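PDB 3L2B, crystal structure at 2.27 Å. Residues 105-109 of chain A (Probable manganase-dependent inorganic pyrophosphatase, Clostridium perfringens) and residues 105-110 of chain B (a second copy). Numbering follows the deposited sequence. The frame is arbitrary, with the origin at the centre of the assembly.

Chain A, residues 105-109: VVAAM
Chain B (105-110) VVAAMQ

Two copies of the same segment meet here, and like residues pair at Val106 and Ala108. The register is set at A:Ala108 and B:Ala108, whose CA atoms lie 4.0 Å apart. The two chains converge on this pair and separate again after it: the CA atoms of A:Val106 and B:Val106 are 8.8 Å apart, those of A:Met109 and B:Met109 8.4 Å. The contact is small, burying 169 Å² with both sides summed. No hydrogen bond crosses it; it rests on apolar packing, Val106 on Val106 and Ala108 on Ala108.

B:Val105 lies in a strand that enters from earlier in the chain. Its backbone is extended, phi/psi -139/139, and its chi1 is t at -170°. It is buried but makes no contact with the A stretch. A:Val105 matches it at -148/134, also with chi1 t.

B:Val106 continues the strand at -88/124. Its CA-to-CB bond points toward the A stretch, and chi1 is t at 173°. A:Val106 does the same from its side, at -82/123 with chi1 174°. The two valines meet by like methyls: CG1 of A:Val106 is 4.0 Å from CG1 of B:Val106, a van der Waals contact. The side chain is wholly apolar, which suits a buried place against another valine.

B:Ala107 has phi/psi -82/64, and A:Ala107 has -87/82. Each chain makes a tight turn here, closed by a weak hydrogen bond: N of B:Ala108 to O of B:Val106 at 2.9 Å, and N of A:Ala108 to O of A:Val106 at 3.1 Å. Both CA-to-CB bonds point away from the partner, and both residues are buried. Their carbonyls make only distant contacts: O of B:Ala107 is 4.4 Å from CB of A:Ala108, and O of A:Ala107 is 4.5 Å from CB of B:Ala108.

B:Ala108 has phi/psi -78/-15; A:Ala108 has -94/-23. Each alanine has 47 Å² covered by the other stretch. The CA-to-CB bonds run sideways, and CB of A:Ala108 lies 4.2 Å from CB of B:Ala108. The small methyls accommodate the close backbones. O of A:Ala108 and O of B:Ala108 are 3.2 Å apart; both are acceptors, so this close approach is not a hydrogen bond.

B:Met109 returns to an extended backbone, -75/-172, with its CA-to-CB bond away from the A stretch. Its chi angles are -59°, 91° and -112°. Only its carbonyl comes near: O of B:Met109 is 4.5 Å from O of A:Ala108. In A:Met109, at -72/-174, the CA-to-CB bond is also away, with chi angles -39°, 94° and -176°.

B:Gln110 is extended at -88/156 and makes no contact with the A stretch. Its chi angles are -53°, 170° and -167°, and it is partly exposed, which suits its polar amide.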

# COMPACT_ATOMS: atom_id res chain seq x y z
N VAL A 105 -3.96 2.39 16.72
CA VAL A 105 -5.36 2.25 17.00
C VAL A 105 -6.02 3.59 16.82
O VAL A 105 -5.52 4.63 17.28
CB VAL A 105 -5.61 1.79 18.45
CG1 VAL A 105 -7.11 1.87 18.79
CG2 VAL A 105 -5.15 0.36 18.66
N VAL A 106 -7.14 3.57 16.13
CA VAL A 106 -7.96 4.78 16.01
C VAL A 106 -8.79 4.87 17.28
O VAL A 106 -9.52 3.93 17.64
CB VAL A 106 -8.87 4.74 14.78
CG1 VAL A 106 -9.83 5.94 14.76
CG2 VAL A 106 -8.01 4.68 13.51
N ALA A 107 -8.65 5.99 17.97
CA ALA A 107 -9.42 6.25 19.18
C ALA A 107 -10.75 6.89 18.80
O ALA A 107 -10.89 8.11 18.83
CB ALA A 107 -8.66 7.16 20.10
N ALA A 108 -11.71 6.05 18.42
CA ALA A 108 -13.06 6.47 17.98
C ALA A 108 -14.08 6.47 19.12
O ALA A 108 -15.08 7.18 19.09
CB ALA A 108 -13.57 5.56 16.83
N MET A 109 -13.78 5.69 20.14
CA MET A 109 -14.74 5.40 21.20
C MET A 109 -14.97 6.63 22.11
O MET A 109 -14.49 7.73 21.83
CB MET A 109 -14.25 4.18 22.01
CG MET A 109 -13.61 3.05 21.14
SD MET A 109 -11.79 3.21 21.02
CE MET A 109 -11.29 1.90 19.90
N VAL B 105 -14.77 7.80 5.27
CA VAL B 105 -14.54 8.58 6.48
C VAL B 105 -14.67 7.70 7.68
O VAL B 105 -15.55 6.87 7.75
CB VAL B 105 -15.59 9.70 6.67
CG1 VAL B 105 -15.16 10.63 7.82
CG2 VAL B 105 -15.78 10.50 5.42
N VAL B 106 -13.77 7.88 8.64
CA VAL B 106 -13.88 7.18 9.92
C VAL B 106 -14.74 8.03 10.82
O VAL B 106 -14.48 9.21 11.01
CB VAL B 106 -12.51 6.92 10.56
CG1 VAL B 106 -12.67 6.34 11.96
CG2 VAL B 106 -11.70 6.01 9.68
N ALA B 107 -15.80 7.42 11.33
CA ALA B 107 -16.73 8.11 12.22
C ALA B 107 -16.19 8.13 13.62
O ALA B 107 -16.77 7.53 14.51
CB ALA B 107 -18.08 7.43 12.21
N ALA B 108 -15.08 8.80 13.83
CA ALA B 108 -14.43 8.89 15.16
C ALA B 108 -15.14 9.89 16.10
O ALA B 108 -14.95 9.87 17.31
CB ALA B 108 -12.92 9.24 15.02
N MET B 109 -15.98 10.73 15.51
CA MET B 109 -16.55 11.89 16.21
C MET B 109 -17.66 11.48 17.20
O MET B 109 -17.87 10.29 17.47
CB MET B 109 -17.09 12.92 15.19
CG MET B 109 -16.05 13.48 14.18
SD MET B 109 -15.88 12.59 12.59
CE MET B 109 -14.22 11.87 12.73
N GLN B 110 -18.34 12.49 17.75
CA GLN B 110 -19.56 12.30 18.55
C GLN B 110 -20.74 12.31 17.57
O GLN B 110 -20.63 12.87 16.48
CB GLN B 110 -19.72 13.41 19.60
CG GLN B 110 -18.50 13.61 20.51
CD GLN B 110 -18.59 14.87 21.38
OE1 GLN B 110 -17.60 15.31 21.98
NE2 GLN B 110 -19.79 15.45 21.45